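Local coordinates for pesticidial crystal protein CRY2AA (Bacillus thuringiensis serovar kurstaki, PDB 1I5P) that promotes colloid-osmotic lysis by binding to midgut epithelial cells of dipteran and lepidopteran larvae, at residues N88-I93 against L174-Q179; Q103-D108 against Q170-P175. One frame throughout, in Å; residues are numbered along the deposited sequence.

Overall arrangement
Following the chain from the N terminus, helix 88-101 supplies the first half of contact 1 and the turn into helix 107-135 supplies the first half of contact 2. After helices 107-135 and 145-160 the chain returns as helix 170-193, which carries the second half of both. Residues 170-175 close the shorter loop and 174-179 the longer, with 61 and 80 intervening residues and no strand in either; the shorter closure lies within the span from 88 to 179 and shares Leu174 and Pro175 with the longer. Their centres lie about 11 Å apart. Together they lay one helix and its following turn along helix 170-193, within the helical N-terminal domain.

Contact 1 of 2, residues N88-I93 against L174-Q179; sequences NLMQDI and LPLFAQ
Met90 O, a backbone carbonyl oxygen, makes the closest approach between these helices, with Leu176 CD2 at 3.3 Å from Met90 O; no hydrogen bond joins the two segments. The same CD2 also meets Ile93 CG2 at 3.8 Å and Met90 CE at 4.0 Å, so this one methyl touches both Ile93 and Met90. Met90 bends twice beyond CG, with chi2 of -64° turning SD, and its terminal CE comes to 3.5 Å from Gln179 CB; SD touches Gln179 CB and CG as well. Ile93 has CG2 anti to its backbone N, and this methyl reaches Pro175 CB at 3.7 Å, while Ile93 CD1 lies against Gln179 CG at 4.1 Å, the two side chains crossing at about a right angle. Gln179 thus offers its aliphatic part here, and its NE2 makes a weak hydrogen bond to Tyr255 OH. The axes of the two short segments approach to 9.8 Å at 146°, roughly antiparallel. Pro175, with no N-H to give, and Leu176 N both lack the usual helical bond, and the helix kinks there. Around this buried pair, helix 107-135 adds Val113 and Leu117, helix 53-65 adds Val53, Val54 and Val57, and helix 238-259 adds Asn251.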
ATOM      1  N   ASN A  88       3.997  19.239 -18.298  1.00 13.17           N
ATOM      2  CA  ASN A  88       4.902  18.149 -18.660  1.00 14.18           C
ATOM      3  C   ASN A  88       4.830  16.891 -17.790  1.00 13.54           C
ATOM      4  O   ASN A  88       4.964  15.784 -18.307  1.00 11.65           O
ATOM      5  CB  ASN A  88       6.353  18.656 -18.727  1.00 14.12           C
ATOM      6  CG  ASN A  88       7.013  18.751 -17.363  1.00 17.78           C
ATOM      7  OD1 ASN A  88       6.765  19.688 -16.603  1.00 18.03           O
ATOM      8  ND2 ASN A  88       7.864  17.776 -17.047  1.00 19.01           N
ATOM      9  N   LEU A  89       4.633  17.043 -16.483  1.00 12.85           N
ATOM     10  CA  LEU A  89       4.562  15.863 -15.618  1.00 13.46           C
ATOM     11  C   LEU A  89       3.288  15.059 -15.880  1.00 13.83           C
ATOM     12  O   LEU A  89       3.293  13.825 -15.810  1.00 12.40           O
ATOM     13  CB  LEU A  89       4.651  16.266 -14.137  1.00 11.19           C
ATOM     14  CG  LEU A  89       5.972  16.913 -13.699  1.00 11.46           C
ATOM     15  CD1 LEU A  89       5.961  17.149 -12.197  1.00 10.45           C
ATOM     16  CD2 LEU A  89       7.150  16.019 -14.081  1.00  8.47           C
ATOM     17  N   MET A  90       2.196  15.755 -16.177  1.00 12.07           N
ATOM     18  CA  MET A  90       0.947  15.072 -16.474  1.00 14.98           C
ATOM     19  C   MET A  90       1.086  14.417 -17.849  1.00 15.00           C
ATOM     20  O   MET A  90       0.635  13.293 -18.059  1.00 13.30           O
ATOM     21  CB  MET A  90      -0.216  16.063 -16.477  1.00 17.28           C
ATOM     22  CG  MET A  90      -0.627  16.532 -15.096  1.00 20.39           C
ATOM     23  SD  MET A  90      -1.252  15.172 -14.085  1.00 22.43           S
ATOM     24  CE  MET A  90      -3.027  15.294 -14.410  1.00 25.59           C
ATOM     25  N   GLN A  91       1.722  15.118 -18.782  1.00 14.07           N
ATOM     26  CA  GLN A  91       1.901  14.564 -20.116  1.00 15.53           C
ATOM     27  C   GLN A  91       2.758  13.309 -20.034  1.00 13.72           C
ATOM     28  O   GLN A  91       2.508  12.340 -20.737  1.00 12.42           O
ATOM     29  CB  GLN A  91       2.562  15.578 -21.058  1.00 16.47           C
ATOM     30  CG  GLN A  91       1.748  16.841 -21.297  1.00 26.44           C
ATOM     31  CD  GLN A  91       2.409  17.782 -22.288  1.00 32.20           C
ATOM     32  OE1 GLN A  91       3.614  17.700 -22.531  1.00 33.98           O
ATOM     33  NE2 GLN A  91       1.625  18.694 -22.856  1.00 37.51           N
ATOM     34  N   ASP A  92       3.766  13.328 -19.167  1.00 13.17           N
ATOM     35  CA  ASP A  92       4.650  12.179 -19.014  1.00 12.19           C
ATOM     36  C   ASP A  92       3.938  10.991 -18.373  1.00 11.80           C
ATOM     37  O   ASP A  92       4.212   9.839 -18.703  1.00 11.91           O
ATOM     38  CB  ASP A  92       5.871  12.561 -18.181  1.00 12.92           C
ATOM     39  CG  ASP A  92       6.733  11.366 -17.845  1.00 16.09           C
ATOM     40  OD1 ASP A  92       7.458  10.879 -18.744  1.00 15.24           O
ATOM     41  OD2 ASP A  92       6.678  10.904 -16.681  1.00 16.96           O
ATOM     42  N   ILE A  93       3.032  11.271 -17.444  1.00 11.84           N
ATOM     43  CA  ILE A  93       2.277  10.209 -16.791  1.00 12.71           C
ATOM     44  C   ILE A  93       1.504   9.450 -17.865  1.00 13.37           C
ATOM     45  O   ILE A  93       1.512   8.222 -17.898  1.00 13.84           O
ATOM     46  CB  ILE A  93       1.285  10.783 -15.760  1.00 11.74           C
ATOM     47  CG1 ILE A  93       2.041  11.172 -14.483  1.00 11.49           C
ATOM     48  CG2 ILE A  93       0.182   9.766 -15.462  1.00  9.99           C
ATOM     49  CD1 ILE A  93       1.177  11.861 -13.433  1.00  8.61           C
ATOM     50  N   LEU A 174      -6.756   6.410 -16.557  1.00 12.75           N
ATOM     51  CA  LEU A 174      -7.000   6.330 -15.116  1.00 11.67           C
ATOM     52  C   LEU A 174      -5.985   7.111 -14.257  1.00 10.14           C
ATOM     53  O   LEU A 174      -6.383   7.817 -13.328  1.00  9.95           O
ATOM     54  CB  LEU A 174      -7.080   4.870 -14.668  1.00  7.52           C
ATOM     55  CG  LEU A 174      -7.821   4.621 -13.344  1.00 12.30           C
ATOM     56  CD1 LEU A 174      -9.238   5.208 -13.407  1.00 11.29           C
ATOM     57  CD2 LEU A 174      -7.877   3.125 -13.054  1.00 10.42           C
ATOM     58  N   PRO A 175      -4.677   7.002 -14.551  1.00  7.93           N
ATOM     59  CA  PRO A 175      -3.699   7.743 -13.749  1.00 12.21           C
ATOM     60  C   PRO A 175      -3.982   9.239 -13.827  1.00 12.82           C
ATOM     61  O   PRO A 175      -3.983   9.930 -12.818  1.00 13.92           O
ATOM     62  CB  PRO A 175      -2.365   7.353 -14.388  1.00  9.70           C
ATOM     63  CG  PRO A 175      -2.625   5.949 -14.820  1.00 11.23           C
ATOM     64  CD  PRO A 175      -3.991   6.081 -15.473  1.00  9.01           C
ATOM     65  N   LEU A 176      -4.247   9.735 -15.029  1.00 13.85           N
ATOM     66  CA  LEU A 176      -4.542  11.157 -15.203  1.00 13.77           C
ATOM     67  C   LEU A 176      -5.829  11.527 -14.477  1.00 14.36           C
ATOM     68  O   LEU A 176      -5.895  12.552 -13.801  1.00 15.73           O
ATOM     69  CB  LEU A 176      -4.672  11.504 -16.689  1.00 12.10           C
ATOM     70  CG  LEU A 176      -3.417  11.479 -17.569  1.00 13.73           C
ATOM     71  CD1 LEU A 176      -3.741  12.117 -18.917  1.00 11.63           C
ATOM     72  CD2 LEU A 176      -2.280  12.248 -16.896  1.00 14.03           C
ATOM     73  N   PHE A 177      -6.855  10.695 -14.614  1.00 13.51           N
ATOM     74  CA  PHE A 177      -8.116  10.981 -13.947  1.00 13.31           C
ATOM     75  C   PHE A 177      -7.915  11.033 -12.435  1.00 11.53           C
ATOM     76  O   PHE A 177      -8.490  11.878 -11.750  1.00 13.19           O
ATOM     77  CB  PHE A 177      -9.178   9.929 -14.287  1.00 11.56           C
ATOM     78  CG  PHE A 177     -10.439  10.079 -13.480  1.00 13.44           C
ATOM     79  CD1 PHE A 177     -11.366  11.070 -13.789  1.00 13.48           C
ATOM     80  CD2 PHE A 177     -10.650   9.294 -12.348  1.00 14.88           C
ATOM     81  CE1 PHE A 177     -12.479  11.284 -12.983  1.00 14.43           C
ATOM     82  CE2 PHE A 177     -11.760   9.500 -11.534  1.00 14.49           C
ATOM     83  CZ  PHE A 177     -12.677  10.499 -11.853  1.00 13.51           C
ATOM     84  N   ALA A 178      -7.093  10.129 -11.915  1.00 11.55           N
ATOM     85  CA  ALA A 178      -6.822  10.095 -10.482  1.00 12.06           C
ATOM     86  C   ALA A 178      -6.198  11.413 -10.044  1.00 11.98           C
ATOM     87  O   ALA A 178      -6.581  11.974  -9.019  1.00 12.77           O
ATOM     88  CB  ALA A 178      -5.890   8.944 -10.151  1.00 12.32           C
ATOM     89  N   GLN A 179      -5.233  11.903 -10.817  1.00 11.93           N
ATOM     90  CA  GLN A 179      -4.593  13.172 -10.485  1.00 12.03           C
ATOM     91  C   GLN A 179      -5.630  14.298 -10.509  1.00 13.36           C
ATOM     92  O   GLN A 179      -5.633  15.160  -9.633  1.00 14.53           O
ATOM     93  CB  GLN A 179      -3.466  13.490 -11.473  1.00 12.20           C
ATOM     94  CG  GLN A 179      -2.206  12.635 -11.327  1.00 10.49           C
ATOM     95  CD  GLN A 179      -1.587  12.721  -9.941  1.00 15.64           C
ATOM     96  OE1 GLN A 179      -1.754  13.715  -9.232  1.00 13.25           O
ATOM     97  NE2 GLN A 179      -0.854  11.678  -9.551  1.00 13.63           N
TER

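Contact 2 of 2, residues Q103-D108 against Q170-P175; sequences QRLNTD and QLLLLP
The connection between helix 88-101 and helix 107-135 rests here on helix 170-193, where Gln103 packs on Leu172, and Leu105 on both Leu172 and Leu173. One polar link crosses it: a water accepts from Gln103 NE2 at 2.8 Å and from Leu172 N at 3.0 Å, tying the Gln103 side chain, extended beyond CG, to the backbone N of Leu172. Leu172 is the residue most extensively buried by the contact. With CG anti to its backbone N (chi1 -180°), its CD2 touches Gln103 O at 3.4 Å, Gln103 CB at 3.8 Å and Leu105 CD2 at 4.0 Å, so this methyl lies against both backbone and side chains of the connection. The Leu105 and Leu173 side chains cross obliquely, with Leu105 CD1 against Leu173 CD2 at 3.8 Å and Leu105 CD2 meeting the same methyl at 3.9 Å. Outside the pair, Glu98 holds the connection's backbone and charge: OE1 accepts from Leu105 N, while OE2 forms a salt bridge with Arg104 NE. Asn106 sits at the N-cap of helix 107-135, its side chain capping a backbone N just beyond this segment. A capped interhelical turn packed against leucines of helix 170-193 fits the alpha-helical bundle of the N-terminal domain in the delta endotoxin family.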
ATOM      1  N   GLN A 103      -0.721   0.654 -24.796  1.00 22.82           N
ATOM      2  CA  GLN A 103      -1.973   1.179 -25.333  1.00 25.97           C
ATOM      3  C   GLN A 103      -1.746   2.646 -25.668  1.00 25.96           C
ATOM      4  O   GLN A 103      -1.006   3.344 -24.980  1.00 26.39           O
ATOM      5  CB  GLN A 103      -3.118   1.078 -24.314  1.00 28.53           C
ATOM      6  CG  GLN A 103      -3.455  -0.329 -23.827  1.00 29.80           C
ATOM      7  CD  GLN A 103      -4.708  -0.368 -22.953  1.00 31.87           C
ATOM      8  OE1 GLN A 103      -4.907  -1.304 -22.174  1.00 31.01           O
ATOM      9  NE2 GLN A 103      -5.565   0.645 -23.091  1.00 29.68           N
ATOM     10  N   ARG A 104      -2.387   3.111 -26.728  1.00 26.52           N
ATOM     11  CA  ARG A 104      -2.244   4.494 -27.143  1.00 27.65           C
ATOM     12  C   ARG A 104      -3.591   5.146 -27.392  1.00 26.42           C
ATOM     13  O   ARG A 104      -4.534   4.494 -27.835  1.00 27.14           O
ATOM     14  CB  ARG A 104      -1.400   4.577 -28.416  1.00 30.58           C
ATOM     15  CG  ARG A 104       0.093   4.457 -28.178  1.00 37.69           C
ATOM     16  CD  ARG A 104       0.796   5.689 -28.722  1.00 43.10           C
ATOM     17  NE  ARG A 104       0.188   6.903 -28.186  1.00 47.82           N
ATOM     18  CZ  ARG A 104      -0.080   7.990 -28.903  1.00 48.59           C
ATOM     19  NH1 ARG A 104       0.206   8.023 -30.198  1.00 48.58           N
ATOM     20  NH2 ARG A 104      -0.647   9.042 -28.325  1.00 46.15           N
ATOM     21  N   LEU A 105      -3.681   6.435 -27.092  1.00 24.87           N
ATOM     22  CA  LEU A 105      -4.913   7.174 -27.321  1.00 24.61           C
ATOM     23  C   LEU A 105      -4.951   7.494 -28.804  1.00 25.85           C
ATOM     24  O   LEU A 105      -3.902   7.541 -29.448  1.00 25.70           O
ATOM     25  CB  LEU A 105      -4.899   8.497 -26.556  1.00 23.55           C
ATOM     26  CG  LEU A 105      -4.916   8.500 -25.032  1.00 22.58           C
ATOM     27  CD1 LEU A 105      -4.839   9.943 -24.539  1.00 21.25           C
ATOM     28  CD2 LEU A 105      -6.182   7.829 -24.531  1.00 19.90           C
ATOM     29  N   ASN A 106      -6.138   7.708 -29.359  1.00 24.41           N
ATOM     30  CA  ASN A 106      -6.189   8.076 -30.763  1.00 25.98           C
ATOM     31  C   ASN A 106      -5.821   9.557 -30.798  1.00 26.68           C
ATOM     32  O   ASN A 106      -5.753  10.210 -29.750  1.00 25.47           O
ATOM     33  CB  ASN A 106      -7.579   7.839 -31.356  1.00 23.41           C
ATOM     34  CG  ASN A 106      -8.653   8.658 -30.683  1.00 25.00           C
ATOM     35  OD1 ASN A 106      -8.386   9.425 -29.756  1.00 25.41           O
ATOM     36  ND2 ASN A 106      -9.887   8.501 -31.148  1.00 26.09           N
ATOM     37  N   THR A 107      -5.586  10.089 -31.989  1.00 27.57           N
ATOM     38  CA  THR A 107      -5.190  11.484 -32.131  1.00 29.40           C
ATOM     39  C   THR A 107      -6.189  12.494 -31.561  1.00 28.75           C
ATOM     40  O   THR A 107      -5.786  13.510 -30.995  1.00 25.70           O
ATOM     41  CB  THR A 107      -4.917  11.820 -33.611  1.00 32.06           C
ATOM     42  OG1 THR A 107      -4.084  12.984 -33.690  1.00 35.79           O
ATOM     43  CG2 THR A 107      -6.220  12.081 -34.350  1.00 33.36           C
ATOM     44  N   ASP A 108      -7.483  12.221 -31.707  1.00 28.59           N
ATOM     45  CA  ASP A 108      -8.519  13.128 -31.205  1.00 28.74           C
ATOM     46  C   ASP A 108      -8.528  13.243 -29.681  1.00 26.02           C
ATOM     47  O   ASP A 108      -8.576  14.344 -29.139  1.00 25.50           O
ATOM     48  CB  ASP A 108      -9.904  12.676 -31.684  1.00 33.16           C
ATOM     49  CG  ASP A 108     -10.159  13.008 -33.147  1.00 40.28           C
ATOM     50  OD1 ASP A 108     -11.194  12.557 -33.685  1.00 42.78           O
ATOM     51  OD2 ASP A 108      -9.330  13.724 -33.755  1.00 42.35           O
ATOM     52  N   GLN A 170     -10.405   4.259 -20.796  1.00 16.72           N
ATOM     53  CA  GLN A 170     -10.568   4.511 -19.368  1.00 16.36           C
ATOM     54  C   GLN A 170      -9.397   4.051 -18.508  1.00 14.99           C
ATOM     55  O   GLN A 170      -8.981   4.776 -17.607  1.00 16.16           O
ATOM     56  CB  GLN A 170     -11.869   3.885 -18.860  1.00 17.60           C
ATOM     57  CG  GLN A 170     -13.096   4.305 -19.661  1.00 21.01           C
ATOM     58  CD  GLN A 170     -14.387   4.131 -18.892  1.00 23.37           C
ATOM     59  OE1 GLN A 170     -14.633   3.079 -18.300  1.00 29.72           O
ATOM     60  NE2 GLN A 170     -15.224   5.165 -18.896  1.00 24.12           N
ATOM     61  N   LEU A 171      -8.854   2.867 -18.779  1.00 13.61           N
ATOM     62  CA  LEU A 171      -7.728   2.380 -17.984  1.00 14.19           C
ATOM     63  C   LEU A 171      -6.467   3.180 -18.284  1.00 14.69           C
ATOM     64  O   LEU A 171      -5.698   3.513 -17.383  1.00 13.03           O
ATOM     65  CB  LEU A 171      -7.450   0.900 -18.261  1.00 13.40           C
ATOM     66  CG  LEU A 171      -6.332   0.289 -17.403  1.00 14.10           C
ATOM     67  CD1 LEU A 171      -6.840   0.095 -15.963  1.00 10.24           C
ATOM     68  CD2 LEU A 171      -5.896  -1.046 -17.989  1.00 12.00           C
ATOM     69  N   LEU A 172      -6.258   3.484 -19.559  1.00 13.66           N
ATOM     70  CA  LEU A 172      -5.087   4.241 -19.971  1.00 13.72           C
ATOM     71  C   LEU A 172      -5.063   5.643 -19.370  1.00 14.15           C
ATOM     72  O   LEU A 172      -3.999   6.173 -19.052  1.00 12.79           O
ATOM     73  CB  LEU A 172      -5.041   4.329 -21.499  1.00 18.22           C
ATOM     74  CG  LEU A 172      -3.858   5.088 -22.104  1.00 19.67           C
ATOM     75  CD1 LEU A 172      -2.570   4.673 -21.406  1.00 18.13           C
ATOM     76  CD2 LEU A 172      -3.781   4.803 -23.602  1.00 23.87           C
ATOM     77  N   LEU A 173      -6.243   6.230 -19.212  1.00 13.39           N
ATOM     78  CA  LEU A 173      -6.375   7.570 -18.666  1.00 14.45           C
ATOM     79  C   LEU A 173      -6.577   7.584 -17.153  1.00 13.35           C
ATOM     80  O   LEU A 173      -6.566   8.645 -16.531  1.00 13.66           O
ATOM     81  CB  LEU A 173      -7.556   8.278 -19.333  1.00 13.49           C
ATOM     82  CG  LEU A 173      -7.438   8.533 -20.839  1.00 16.63           C
ATOM     83  CD1 LEU A 173      -8.783   8.970 -21.403  1.00 14.93           C
ATOM     84  CD2 LEU A 173      -6.383   9.605 -21.085  1.00 14.28           C
ATOM     85  N   LEU A 174      -6.756   6.410 -16.557  1.00 12.75           N
ATOM     86  CA  LEU A 174      -7.000   6.330 -15.116  1.00 11.67           C
ATOM     87  C   LEU A 174      -5.985   7.111 -14.257  1.00 10.14           C
ATOM     88  O   LEU A 174      -6.383   7.817 -13.328  1.00  9.95           O
ATOM     89  CB  LEU A 174      -7.080   4.870 -14.668  1.00  7.52           C
ATOM     90  CG  LEU A 174      -7.821   4.621 -13.344  1.00 12.30           C
ATOM     91  CD1 LEU A 174      -9.238   5.208 -13.407  1.00 11.29           C
ATOM     92  CD2 LEU A 174      -7.877   3.125 -13.054  1.00 10.42           C
ATOM     93  N   PRO A 175      -4.677   7.002 -14.551  1.00  7.93           N
ATOM     94  CA  PRO A 175      -3.699   7.743 -13.749  1.00 12.21           C
ATOM     95  C   PRO A 175      -3.982   9.239 -13.827  1.00 12.82           C
ATOM     96  O   PRO A 175      -3.983   9.930 -12.818  1.00 13.92           O
ATOM     97  CB  PRO A 175      -2.365   7.353 -14.388  1.00  9.70           C
ATOM     98  CG  PRO A 175      -2.625   5.949 -14.820  1.00 11.23           C
ATOM     99  CD  PRO A 175      -3.991   6.081 -15.473  1.00  9.01           C
TER
HETATM  100  O   HOH W   1      -7.619   1.877 -21.727  1.00 12.60           O